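Local coordinates for protein CEP104 (Gallus gallus, PDB 5JO8) that is a centriolar protein whose TOG domain, an array of HEAT-type helical repeats, probably binds microtubules or tubulin, at residues F211-V216 and K247-E252; V234-I239 and Y267-D272; N82-A87 and K111-Q116; M69-S74 and E78-M83; F157-A162 and V197-K202. All blocks are in the same frame, centred on the assembly; numbering follows the deposited sequence. Where two conformers were deposited one is given.

Contact 1. Residues F211-V216 and K247-E252; sequences FTISNV and KAAILE
At the start of helix 213-223 in the HEAT-repeat array of the TOG domain, I213 packs against the short helix 247-253. A single methyl carries the contact: I213 CG2 lies 3.9 Å from I250 CD1 and 4.1 Å from A249 CB. With CG1 beside the backbone N (chi1 -59°), CG2 falls anti to that N and faces helix 247-253. The gamma-methyl of I213 thus meets the delta-methyl of I250. No hydrogen bond joins the segments.

I213 is the first residue of its helix, and the turn behind it is fixed by a capping box. T212 is the N-cap: its OG1 accepts from N215 N at 3.0 Å, nearly straight at 169°. In return T212 N donates to N215 OD1 at 2.9 Å, reaching it from above the carbonyl plane.

Helix 229-245 runs in the chain between the two partners. Its M242 touches both V216 and I250, while F274 of helix 265-276 packs on I250.

Contact 2. Residues V234-I239 and Y267-D272; sequences VALRII and YKTLFD
In L270 the CG branch is anti to the backbone N (chi1 -152°), and this carries CD1 over to L236 and I239 on the other helix. L236 has the other setting, CG anti to the carbonyl carbon (chi1 -68°), and its CD2 meets the incoming methyl. L236 CD2 and L270 CD1 are 3.6 Å apart. The same L270 methyl also touches I239 CG2, at 3.9 Å. L270 therefore lays one methyl against two residues that are three positions apart on the facing helix. Its side chain is turned at about a right angle to that of I239. T269 CG2 adds a looser touch, 4.3 Å from L236 CD1.

These are near-parallel helices of the alpha-helical TOG array. The axes of 234-239 and 267-272 cross at -24° and come within 11.0 Å. Only apolar groups meet between them, and L236, I239 and L270 are all buried. The hydroxyl of T269 is not used across the contact; OG1 is hydrogen-bonded to V265 O in its own helix.

On the first helix, R237 forms a salt bridge with E198, which ties in helix 187-204. L266 of helix 265-276 also packs on L236, and A220 of helix 213-223 on I239.

Contact 3. Residues N82-A87 and K111-Q116; sequences NMLRAA and KMIITQ
This is a buried apolar contact between two successive helices, 77-94 and 100-121, in the helical array of the TOG domain. I113 supplies the facing group on one side, and L84 and A87 receive it on the other. The two branches of I113 have separate partners. Its CG2 methyl sits 3.6 Å from L84 CD1 and 3.8 Å from L84 CG. Its CD1 methyl reaches A87 CB at 3.8 Å. I113 CG1 is anti to the carbonyl carbon (chi1 -70°), and CD1 continues outward from it to the alanine. L84 holds CG anti to the backbone N (chi1 176°), which swings CG and CD1 to the gamma-methyl of I113. The small side chain of A87 lets the end of I113 come up to its CB.

No hydrogen bond crosses between the segments. The second helix has a wider pi-type turn at 113-116. Separately, K111 O accepts from both T115 N, at 2.9 Å, and T115 OG1, at 2.7 Å. The hydroxyl approaches from above the carbonyl plane.

Helix 125-142 lies against the pair, with C131 on I113 and E127 on L84. E127 also forms a salt bridge with R85. Y117 and V118, farther along helix 100-121, pack on L84, and helix 54-69 reaches M112 through Y65.

Contact 4. Residues M69-S74 and E78-M83; sequences MEMSVS and EDLRNM
M71 lays its thioether end against that of M83, and the two side chains meet tip to tip. M71 CG is 3.5 Å from M83 SD. M71 SD lies as close to M83 CE, also 3.5 Å, and the two methyl carbons, M71 CE and M83 CE, are 3.7 Å apart. Bends at chi2 (-57°) and chi3 of M71 fold its end back to run against M83, whose own chain bends only at chi3. Nearer the backbone, M71 CB touches L80 CD2 at 3.9 Å. One loop methionine thus packs on two residues that are about one helical turn apart. Were M71 cut back to an alanine, the touch near L80 could stay, but M83 SD and CE would probably be left without the methionine packed on them from the loop, and a gap would open there.

On the helix, R81 grips one oxygen of E78 side-on with NE and NH2.

The loop links helix 54-69 to helix 77-94, folding back on the start of the second. Helix 100-121 borders it: K120 NZ is hydrogen-bonded to M71 O and Y117 OH to L80 O, and H121 packs on L80. V40 and F41 of helix 35-41 touch M83.

Contact 5. Residues F157-A162 and V197-K202; sequences FIQEMA and VECLLK
Q159 and L200 cross obliquely between two near-parallel helices of the TOG helical array, 148-163 and 187-204. Their local axes cross at -27°. Q159 has CG anti to the backbone N (chi1 -167°) and stays extended beyond it, which carries its amide past L200 to C199. Q159 CG lies 3.7 Å from L200 CD2. The other branch, L200 CD1, meets A162 CB at 3.9 Å, and the leucine's two methyls thus touch residues three positions apart. Helix 173-177 borders the pair, with L177 on L200 and V173 on A162. E198, next to C199 in the chain, pairs with R237 of helix 229-245.

At its far end the amide of Q159 meets the thiol of C199, whose SG is anti to its backbone N. Shortening Q159 to an alanine would probably leave C199 SG without the amide that meets it and open a gap beside L200 CD2. The closest approach across the two segments is Q159 OE1 to C199 SG, 3.1 Å.

How the contacts relate
The five contacts follow the helical array from one end to the other. Contacts 3 and 4 share helix 77-94 and lie at one end, their centres 9 Å apart; M69 SD packs on M112 CG. Contacts 1 and 2 lie at the other, and touch through V216 on I238. Contact 5 is nearest the middle. It reaches contact 1 through F211 on L200 and L201, contact 2 through the R237-E198 salt bridge, and contact 3 through F157 on K111. Contacts 2, 3 and 4 are buried and apolar, though contact 4 relies on sulfur. Contacts 1 and 5 are partly buried. Contact 5 adds an amide and thiol, while contact 1 has a helix cap beside it.

Contact 1. Residues F211-V216 and K247-E252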
# COMPACT_ATOMS: atom_id res chain seq x y z
N PHE A 211 12.41 -4.39 -5.74
CA PHE A 211 13.22 -3.19 -5.91
C PHE A 211 14.43 -3.53 -6.78
O PHE A 211 15.07 -4.57 -6.58
CB PHE A 211 13.75 -2.69 -4.57
CG PHE A 211 12.71 -2.12 -3.65
CD1 PHE A 211 12.01 -0.97 -3.99
CD2 PHE A 211 12.46 -2.72 -2.42
CE1 PHE A 211 11.06 -0.43 -3.13
CE2 PHE A 211 11.52 -2.18 -1.55
CZ PHE A 211 10.82 -1.03 -1.91
N THR A 212 14.75 -2.66 -7.73
CA THR A 212 15.97 -2.83 -8.52
C THR A 212 16.69 -1.49 -8.57
O THR A 212 16.12 -0.45 -8.25
CB THR A 212 15.67 -3.27 -9.96
OG1 THR A 212 14.93 -2.23 -10.63
CG2 THR A 212 14.86 -4.57 -9.98
N ILE A 213 17.96 -1.51 -8.98
CA ILE A 213 18.69 -0.26 -9.12
C ILE A 213 17.95 0.65 -10.09
O ILE A 213 17.82 1.84 -9.85
CB ILE A 213 20.14 -0.51 -9.57
CG1 ILE A 213 20.87 -1.39 -8.55
CG2 ILE A 213 20.87 0.81 -9.76
CD1 ILE A 213 22.16 -1.97 -9.08
N SER A 214 17.44 0.08 -11.18
CA SER A 214 16.76 0.85 -12.20
C SER A 214 15.48 1.52 -11.68
O SER A 214 15.28 2.72 -11.88
CB SER A 214 16.43 -0.02 -13.41
OG SER A 214 17.58 -0.70 -13.88
N ASN A 215 14.60 0.75 -11.04
CA ASN A 215 13.32 1.30 -10.62
C ASN A 215 13.43 2.23 -9.41
O ASN A 215 12.71 3.21 -9.31
CB ASN A 215 12.15 0.28 -10.55
CG ASN A 215 12.29 -0.74 -9.42
OD1 ASN A 215 12.97 -0.52 -8.42
ND2 ASN A 215 11.57 -1.86 -9.56
N VAL A 216 14.40 1.95 -8.54
CA VAL A 216 14.69 2.84 -7.42
C VAL A 216 15.28 4.17 -7.90
O VAL A 216 14.85 5.24 -7.46
CB VAL A 216 15.59 2.17 -6.40
CG1 VAL A 216 16.09 3.20 -5.37
CG2 VAL A 216 14.86 1.02 -5.72
N LYS A 247 28.12 1.92 -6.88
CA LYS A 247 28.73 3.18 -7.29
C LYS A 247 28.68 3.43 -8.80
O LYS A 247 28.21 4.48 -9.25
CB LYS A 247 30.17 3.25 -6.78
CG LYS A 247 30.94 4.46 -7.26
CD LYS A 247 32.28 4.58 -6.54
CE LYS A 247 33.11 5.71 -7.11
NZ LYS A 247 33.38 5.52 -8.55
N ALA A 248 29.15 2.45 -9.58
CA ALA A 248 29.23 2.59 -11.04
C ALA A 248 27.87 2.82 -11.67
O ALA A 248 27.71 3.74 -12.48
CB ALA A 248 29.89 1.35 -11.65
N ALA A 249 26.90 2.00 -11.29
CA ALA A 249 25.55 2.07 -11.85
C ALA A 249 24.90 3.42 -11.55
O ALA A 249 24.25 4.00 -12.42
CB ALA A 249 24.69 0.94 -11.31
N ILE A 250 25.11 3.92 -10.34
CA ILE A 250 24.52 5.20 -9.96
C ILE A 250 25.12 6.34 -10.76
O ILE A 250 24.39 7.19 -11.29
CB ILE A 250 24.65 5.43 -8.45
CG1 ILE A 250 23.95 4.32 -7.66
CG2 ILE A 250 24.11 6.80 -8.09
CD1 ILE A 250 22.59 3.96 -8.17
N LEU A 251 26.44 6.36 -10.87
CA LEU A 251 27.10 7.42 -11.63
C LEU A 251 26.72 7.38 -13.12
O LEU A 251 26.64 8.42 -13.77
CB LEU A 251 28.61 7.34 -11.46
CG LEU A 251 29.09 7.66 -10.04
CD1 LEU A 251 30.54 7.25 -9.88
CD2 LEU A 251 28.91 9.15 -9.77
N GLU A 252 26.51 6.18 -13.63
CA GLU A 252 26.11 5.99 -15.02
C GLU A 252 24.67 6.43 -15.25
O GLU A 252 24.28 6.73 -16.38
CB GLU A 252 26.30 4.53 -15.43
CG GLU A 252 27.75 4.15 -15.69
CD GLU A 252 28.01 2.67 -15.52
OE1 GLU A 252 27.03 1.92 -15.30
OE2 GLU A 252 29.19 2.25 -15.59

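Contact 2. Residues V234-I239 and Y267-D272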
# COMPACT_ATOMS: atom_id res chain seq x y z
N VAL A 234 14.81 12.98 1.41
CA VAL A 234 14.71 11.53 1.52
C VAL A 234 15.18 10.88 0.22
O VAL A 234 15.87 9.86 0.24
CB VAL A 234 13.29 11.07 1.87
CG1 VAL A 234 13.27 9.55 2.03
CG2 VAL A 234 12.83 11.74 3.15
N ALA A 235 14.84 11.49 -0.91
CA ALA A 235 15.29 10.98 -2.20
C ALA A 235 16.82 10.93 -2.27
O ALA A 235 17.40 9.95 -2.74
CB ALA A 235 14.71 11.81 -3.34
N LEU A 236 17.48 11.97 -1.75
CA LEU A 236 18.93 11.97 -1.67
C LEU A 236 19.45 10.82 -0.81
O LEU A 236 20.40 10.15 -1.18
CB LEU A 236 19.43 13.29 -1.10
CG LEU A 236 19.24 14.52 -1.97
CD1 LEU A 236 19.49 15.75 -1.12
CD2 LEU A 236 20.20 14.47 -3.15
N ARG A 237 18.84 10.61 0.35
CA ARG A 237 19.24 9.51 1.23
C ARG A 237 19.14 8.16 0.53
O ARG A 237 20.00 7.30 0.70
CB ARG A 237 18.40 9.49 2.51
CG ARG A 237 18.62 10.70 3.39
CD ARG A 237 18.33 10.37 4.85
NE ARG A 237 16.97 9.88 5.08
CZ ARG A 237 15.94 10.65 5.42
NH1 ARG A 237 16.10 11.96 5.55
NH2 ARG A 237 14.74 10.11 5.62
N ILE A 238 18.10 7.99 -0.27
CA ILE A 238 17.90 6.75 -1.00
C ILE A 238 19.05 6.56 -1.99
O ILE A 238 19.64 5.48 -2.08
CB ILE A 238 16.53 6.76 -1.70
CG1 ILE A 238 15.40 6.56 -0.68
CG2 ILE A 238 16.45 5.69 -2.78
CD1 ILE A 238 14.03 6.90 -1.21
N ILE A 239 19.37 7.62 -2.72
CA ILE A 239 20.43 7.56 -3.70
C ILE A 239 21.79 7.31 -3.05
O ILE A 239 22.57 6.48 -3.53
CB ILE A 239 20.43 8.81 -4.60
CG1 ILE A 239 19.16 8.82 -5.44
CG2 ILE A 239 21.67 8.82 -5.51
CD1 ILE A 239 18.87 10.14 -6.08
N TYR A 267 22.66 18.89 -6.87
CA TYR A 267 23.73 18.12 -7.52
C TYR A 267 25.09 18.35 -6.88
O TYR A 267 25.90 17.43 -6.79
CB TYR A 267 23.74 18.39 -9.03
CG TYR A 267 22.44 17.93 -9.66
CD1 TYR A 267 22.31 16.65 -10.15
CD2 TYR A 267 21.34 18.77 -9.70
CE1 TYR A 267 21.11 16.22 -10.70
CE2 TYR A 267 20.14 18.36 -10.24
CZ TYR A 267 20.03 17.08 -10.74
OH TYR A 267 18.82 16.67 -11.27
N LYS A 268 25.33 19.58 -6.42
CA LYS A 268 26.49 19.84 -5.58
C LYS A 268 26.43 18.91 -4.35
O LYS A 268 27.39 18.20 -4.06
CB LYS A 268 26.53 21.31 -5.18
CG LYS A 268 27.73 21.70 -4.34
CD LYS A 268 27.70 23.18 -3.99
CE LYS A 268 28.65 23.49 -2.84
NZ LYS A 268 30.07 23.19 -3.18
N THR A 269 25.29 18.88 -3.67
CA THR A 269 25.12 17.99 -2.52
C THR A 269 25.33 16.51 -2.90
O THR A 269 26.02 15.77 -2.20
CB THR A 269 23.73 18.17 -1.88
OG1 THR A 269 23.58 19.52 -1.43
CG2 THR A 269 23.54 17.21 -0.71
N LEU A 270 24.73 16.10 -4.01
CA LEU A 270 24.82 14.73 -4.47
C LEU A 270 26.27 14.32 -4.76
O LEU A 270 26.78 13.34 -4.20
CB LEU A 270 23.98 14.56 -5.75
CG LEU A 270 23.36 13.21 -6.11
CD1 LEU A 270 22.70 12.55 -4.90
CD2 LEU A 270 22.32 13.42 -7.21
N PHE A 271 26.94 15.08 -5.62
CA PHE A 271 28.30 14.72 -6.05
C PHE A 271 29.34 14.90 -4.93
O PHE A 271 30.20 14.04 -4.76
CB PHE A 271 28.69 15.45 -7.34
CG PHE A 271 27.92 14.99 -8.55
CD1 PHE A 271 28.00 13.67 -8.97
CD2 PHE A 271 27.14 15.87 -9.27
CE1 PHE A 271 27.29 13.24 -10.08
CE2 PHE A 271 26.43 15.45 -10.39
CZ PHE A 271 26.50 14.14 -10.79
N ASP A 272 29.23 15.97 -4.15
CA ASP A 272 30.10 16.13 -2.98
C ASP A 272 29.89 14.99 -2.00
O ASP A 272 30.85 14.47 -1.42
CB ASP A 272 29.86 17.45 -2.26
CG ASP A 272 30.44 18.63 -3.01
OD1 ASP A 272 31.28 18.42 -3.91
OD2 ASP A 272 30.05 19.77 -2.68

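Contact 3. Residues N82-A87 and K111-Q116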
# COMPACT_ATOMS: atom_id res chain seq x y z
N ASN A 82 -15.59 -16.39 -4.23
CA ASN A 82 -16.60 -15.34 -4.28
C ASN A 82 -16.69 -14.61 -2.95
O ASN A 82 -16.87 -13.39 -2.90
CB ASN A 82 -17.97 -15.90 -4.67
CG ASN A 82 -17.99 -16.43 -6.08
OD1 ASN A 82 -17.18 -16.03 -6.91
ND2 ASN A 82 -18.94 -17.32 -6.35
N MET A 83 -16.56 -15.35 -1.86
CA MET A 83 -16.61 -14.75 -0.54
C MET A 83 -15.41 -13.84 -0.31
O MET A 83 -15.55 -12.76 0.26
CB MET A 83 -16.67 -15.82 0.53
CG MET A 83 -16.93 -15.26 1.90
SD MET A 83 -17.24 -16.58 3.09
CE MET A 83 -18.65 -17.39 2.34
N LEU A 84 -14.23 -14.28 -0.74
CA LEU A 84 -13.03 -13.45 -0.64
C LEU A 84 -13.24 -12.18 -1.44
O LEU A 84 -12.92 -11.09 -0.97
CB LEU A 84 -11.79 -14.19 -1.15
CG LEU A 84 -10.49 -13.39 -1.19
CD1 LEU A 84 -9.30 -14.30 -1.01
CD2 LEU A 84 -10.32 -12.56 -2.47
N ARG A 85 -13.72 -12.31 -2.67
CA ARG A 85 -13.87 -11.14 -3.51
C ARG A 85 -14.87 -10.15 -2.91
O ARG A 85 -14.65 -8.94 -2.92
CB ARG A 85 -14.28 -11.54 -4.93
CG ARG A 85 -13.31 -12.52 -5.58
CD ARG A 85 -11.98 -11.88 -5.91
NE ARG A 85 -11.08 -12.77 -6.65
CZ ARG A 85 -10.80 -12.66 -7.94
NH1 ARG A 85 -11.35 -11.70 -8.67
NH2 ARG A 85 -9.96 -13.52 -8.52
N ALA A 86 -15.95 -10.67 -2.34
CA ALA A 86 -16.94 -9.81 -1.72
C ALA A 86 -16.37 -9.12 -0.47
O ALA A 86 -16.66 -7.95 -0.20
CB ALA A 86 -18.20 -10.60 -1.37
N ALA A 87 -15.58 -9.86 0.29
CA ALA A 87 -14.96 -9.29 1.49
C ALA A 87 -13.99 -8.17 1.12
O ALA A 87 -13.96 -7.14 1.78
CB ALA A 87 -14.25 -10.38 2.30
N LYS A 111 -5.78 -8.40 6.65
CA LYS A 111 -4.66 -9.22 7.08
C LYS A 111 -5.06 -10.69 7.25
O LYS A 111 -4.32 -11.60 6.86
CB LYS A 111 -4.06 -8.67 8.38
CG LYS A 111 -2.86 -9.46 8.85
CD LYS A 111 -2.19 -8.86 10.08
CE LYS A 111 -1.07 -9.78 10.54
NZ LYS A 111 -0.47 -9.33 11.83
N MET A 112 -6.24 -10.92 7.82
CA MET A 112 -6.75 -12.27 7.98
C MET A 112 -6.96 -12.96 6.62
O MET A 112 -6.65 -14.15 6.47
CB MET A 112 -8.07 -12.24 8.76
CG MET A 112 -8.72 -13.61 8.96
SD MET A 112 -9.67 -14.26 7.57
CE MET A 112 -11.08 -13.15 7.56
N ILE A 113 -7.50 -12.24 5.65
CA ILE A 113 -7.77 -12.87 4.35
C ILE A 113 -6.47 -13.33 3.73
O ILE A 113 -6.35 -14.46 3.24
CB ILE A 113 -8.53 -11.92 3.42
CG1 ILE A 113 -9.96 -11.73 3.92
CG2 ILE A 113 -8.59 -12.49 2.01
CD1 ILE A 113 -10.65 -10.53 3.34
N ILE A 114 -5.47 -12.46 3.76
CA ILE A 114 -4.19 -12.74 3.13
C ILE A 114 -3.37 -13.80 3.87
O ILE A 114 -2.81 -14.71 3.27
CB ILE A 114 -3.38 -11.44 2.97
CG1 ILE A 114 -4.03 -10.55 1.90
CG2 ILE A 114 -1.93 -11.73 2.63
CD1 ILE A 114 -3.45 -9.13 1.90
N THR A 115 -3.30 -13.69 5.19
CA THR A 115 -2.37 -14.52 5.95
C THR A 115 -3.00 -15.81 6.49
O THR A 115 -2.28 -16.74 6.86
CB THR A 115 -1.74 -13.73 7.12
OG1 THR A 115 -2.74 -13.45 8.11
CG2 THR A 115 -1.10 -12.43 6.62
N GLN A 116 -4.32 -15.88 6.49
CA GLN A 116 -4.99 -17.06 7.05
C GLN A 116 -5.91 -17.75 6.07
O GLN A 116 -5.80 -18.96 5.86
CB GLN A 116 -5.78 -16.68 8.30
CG GLN A 116 -4.90 -16.19 9.44
CD GLN A 116 -5.70 -15.92 10.70
OE1 GLN A 116 -6.27 -16.84 11.29
NE2 GLN A 116 -5.76 -14.67 11.11

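Contact 4. Residues M69-S74 and E78-M83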
# COMPACT_ATOMS: atom_id res chain seq x y z
N MET A 69 -13.72 -16.60 8.73
CA MET A 69 -12.93 -17.44 9.63
C MET A 69 -13.61 -18.79 9.90
O MET A 69 -12.94 -19.80 10.11
CB MET A 69 -12.64 -16.73 10.96
CG MET A 69 -11.52 -15.68 10.88
SD MET A 69 -9.92 -16.43 10.54
CE MET A 69 -9.63 -17.32 12.07
N GLU A 70 -14.93 -18.79 9.89
CA GLU A 70 -15.67 -20.00 10.26
C GLU A 70 -16.07 -20.87 9.07
O GLU A 70 -16.71 -21.90 9.25
CB GLU A 70 -16.87 -19.64 11.14
CG GLU A 70 -16.42 -19.08 12.49
CD GLU A 70 -17.56 -18.69 13.41
OE1 GLU A 70 -18.73 -18.71 12.96
OE2 GLU A 70 -17.27 -18.37 14.58
N MET A 71 -15.68 -20.47 7.86
CA MET A 71 -15.96 -21.30 6.68
C MET A 71 -15.20 -22.61 6.76
O MET A 71 -13.98 -22.63 6.92
CB MET A 71 -15.57 -20.57 5.39
CG MET A 71 -16.35 -19.30 5.13
SD MET A 71 -18.12 -19.56 5.06
CE MET A 71 -18.24 -20.80 3.77
N SER A 72 -15.93 -23.72 6.64
CA SER A 72 -15.34 -25.05 6.66
C SER A 72 -14.48 -25.28 5.42
O SER A 72 -14.75 -24.70 4.37
CB SER A 72 -16.43 -26.11 6.75
OG SER A 72 -15.91 -27.40 6.47
N VAL A 73 -13.46 -26.11 5.55
CA VAL A 73 -12.59 -26.43 4.42
C VAL A 73 -13.32 -27.19 3.32
O VAL A 73 -12.84 -27.26 2.19
CB VAL A 73 -11.32 -27.18 4.87
CG1 VAL A 73 -10.44 -26.28 5.72
CG2 VAL A 73 -11.70 -28.47 5.61
N SER A 74 -14.48 -27.76 3.64
CA SER A 74 -15.26 -28.48 2.65
C SER A 74 -16.09 -27.57 1.75
O SER A 74 -16.74 -28.03 0.82
CB SER A 74 -16.18 -29.50 3.32
OG SER A 74 -17.09 -28.85 4.19
N GLU A 78 -15.20 -22.28 -5.37
CA GLU A 78 -15.79 -21.15 -6.06
C GLU A 78 -16.51 -20.24 -5.06
O GLU A 78 -16.44 -19.01 -5.17
CB GLU A 78 -16.74 -21.63 -7.17
CG GLU A 78 -17.40 -20.53 -7.98
CD GLU A 78 -16.41 -19.69 -8.79
OE1 GLU A 78 -15.27 -20.15 -9.02
OE2 GLU A 78 -16.79 -18.58 -9.21
N ASP A 79 -17.18 -20.85 -4.09
CA ASP A 79 -17.85 -20.12 -3.03
C ASP A 79 -16.85 -19.38 -2.16
O ASP A 79 -17.07 -18.23 -1.79
CB ASP A 79 -18.67 -21.05 -2.14
CG ASP A 79 -19.84 -21.69 -2.87
OD1 ASP A 79 -20.21 -21.22 -3.97
OD2 ASP A 79 -20.41 -22.65 -2.31
N LEU A 80 -15.77 -20.06 -1.80
CA LEU A 80 -14.70 -19.41 -1.05
C LEU A 80 -14.07 -18.25 -1.81
O LEU A 80 -13.74 -17.23 -1.21
CB LEU A 80 -13.64 -20.42 -0.64
CG LEU A 80 -14.08 -21.54 0.30
CD1 LEU A 80 -13.07 -22.68 0.23
CD2 LEU A 80 -14.23 -21.03 1.74
N ARG A 81 -13.89 -18.39 -3.13
CA ARG A 81 -13.35 -17.28 -3.93
C ARG A 81 -14.32 -16.12 -3.96
O ARG A 81 -13.93 -14.97 -3.76
CB ARG A 81 -13.10 -17.71 -5.38
CG ARG A 81 -11.80 -18.43 -5.66
CD ARG A 81 -11.64 -18.69 -7.17
NE ARG A 81 -12.58 -19.69 -7.71
CZ ARG A 81 -12.36 -21.00 -7.74
NH1 ARG A 81 -11.23 -21.50 -7.25
NH2 ARG A 81 -13.27 -21.82 -8.25
N ASN A 82 -15.59 -16.39 -4.23
CA ASN A 82 -16.60 -15.34 -4.28
C ASN A 82 -16.69 -14.61 -2.95
O ASN A 82 -16.87 -13.39 -2.90
CB ASN A 82 -17.97 -15.90 -4.67
CG ASN A 82 -17.99 -16.43 -6.08
OD1 ASN A 82 -17.18 -16.03 -6.91
ND2 ASN A 82 -18.94 -17.32 -6.35
N MET A 83 -16.56 -15.35 -1.86
CA MET A 83 -16.61 -14.75 -0.54
C MET A 83 -15.41 -13.84 -0.31
O MET A 83 -15.55 -12.76 0.26
CB MET A 83 -16.67 -15.82 0.53
CG MET A 83 -16.93 -15.26 1.90
SD MET A 83 -17.24 -16.58 3.09
CE MET A 83 -18.65 -17.39 2.34

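Contact 5. Residues F157-A162 and V197-K202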
# COMPACT_ATOMS: atom_id res chain seq x y z
N PHE A 157 1.24 -0.46 8.30
CA PHE A 157 0.50 -1.60 7.76
C PHE A 157 1.06 -2.00 6.39
O PHE A 157 1.22 -3.19 6.12
CB PHE A 157 -0.99 -1.32 7.63
CG PHE A 157 -1.79 -2.53 7.21
CD1 PHE A 157 -2.20 -3.46 8.16
CD2 PHE A 157 -2.13 -2.73 5.89
CE1 PHE A 157 -2.92 -4.59 7.77
CE2 PHE A 157 -2.86 -3.85 5.51
CZ PHE A 157 -3.26 -4.77 6.45
N ILE A 158 1.34 -1.01 5.55
CA ILE A 158 1.92 -1.29 4.23
C ILE A 158 3.27 -1.99 4.38
O ILE A 158 3.56 -2.96 3.68
CB ILE A 158 2.00 -0.04 3.34
CG1 ILE A 158 0.61 0.42 2.92
CG2 ILE A 158 2.86 -0.32 2.11
CD1 ILE A 158 0.58 1.85 2.42
N GLN A 159 4.08 -1.47 5.29
CA GLN A 159 5.39 -2.05 5.57
C GLN A 159 5.26 -3.52 5.99
O GLN A 159 5.98 -4.38 5.47
CB GLN A 159 6.09 -1.20 6.65
CG GLN A 159 7.56 -1.47 6.86
CD GLN A 159 8.11 -0.72 8.06
OE1 GLN A 159 9.18 -1.05 8.58
NE2 GLN A 159 7.38 0.30 8.51
N GLU A 160 4.32 -3.81 6.89
CA GLU A 160 4.12 -5.17 7.39
C GLU A 160 3.58 -6.07 6.27
O GLU A 160 4.03 -7.20 6.12
CB GLU A 160 3.18 -5.18 8.61
CG GLU A 160 3.77 -4.51 9.85
CD GLU A 160 2.89 -4.66 11.08
OE1 GLU A 160 2.53 -3.62 11.67
OE2 GLU A 160 2.58 -5.81 11.46
N MET A 161 2.63 -5.55 5.49
CA MET A 161 2.06 -6.33 4.41
C MET A 161 3.11 -6.72 3.37
O MET A 161 3.09 -7.84 2.86
CB MET A 161 0.89 -5.60 3.75
CG MET A 161 0.24 -6.39 2.61
SD MET A 161 -1.32 -5.68 2.07
CE MET A 161 -0.81 -4.07 1.44
N ALA A 162 4.04 -5.82 3.08
CA ALA A 162 5.11 -6.09 2.12
C ALA A 162 5.99 -7.27 2.53
O ALA A 162 6.54 -7.97 1.67
CB ALA A 162 5.97 -4.83 1.93
N VAL A 197 9.64 3.81 0.65
CA VAL A 197 10.67 3.26 -0.22
C VAL A 197 11.98 3.15 0.56
O VAL A 197 12.61 2.09 0.55
CB VAL A 197 10.86 4.11 -1.50
CG1 VAL A 197 12.07 3.63 -2.30
CG2 VAL A 197 9.60 4.06 -2.37
N GLU A 198 12.38 4.22 1.25
CA GLU A 198 13.65 4.21 1.95
C GLU A 198 13.67 3.08 2.97
O GLU A 198 14.66 2.35 3.08
CB GLU A 198 13.88 5.53 2.68
CG GLU A 198 15.21 5.59 3.41
CD GLU A 198 15.35 6.81 4.29
OE1 GLU A 198 16.50 7.22 4.53
OE2 GLU A 198 14.32 7.34 4.76
N CYS A 199 12.57 2.95 3.70
CA CYS A 199 12.47 1.97 4.77
C CYS A 199 12.48 0.54 4.22
O CYS A 199 13.27 -0.30 4.66
CB CYS A 199 11.20 2.22 5.57
SG CYS A 199 10.80 0.97 6.80
N LEU A 200 11.61 0.27 3.25
CA LEU A 200 11.52 -1.07 2.71
C LEU A 200 12.75 -1.47 1.90
O LEU A 200 13.14 -2.64 1.89
CB LEU A 200 10.22 -1.26 1.91
CG LEU A 200 8.98 -1.36 2.82
CD1 LEU A 200 7.71 -1.31 2.01
CD2 LEU A 200 9.05 -2.64 3.64
N LEU A 201 13.36 -0.51 1.22
CA LEU A 201 14.59 -0.79 0.48
C LEU A 201 15.71 -1.26 1.42
O LEU A 201 16.39 -2.24 1.14
CB LEU A 201 15.03 0.44 -0.30
CG LEU A 201 16.25 0.31 -1.21
CD1 LEU A 201 16.08 -0.87 -2.15
CD2 LEU A 201 16.43 1.61 -1.98
N LYS A 202 15.88 -0.56 2.54
CA LYS A 202 16.89 -0.96 3.52
C LYS A 202 16.67 -2.39 3.98
O LYS A 202 17.60 -3.19 4.02
CB LYS A 202 16.85 -0.04 4.74
CG LYS A 202 17.36 1.35 4.54
CD LYS A 202 17.34 2.09 5.87
CE LYS A 202 17.55 3.57 5.69
NZ LYS A 202 17.46 4.28 6.99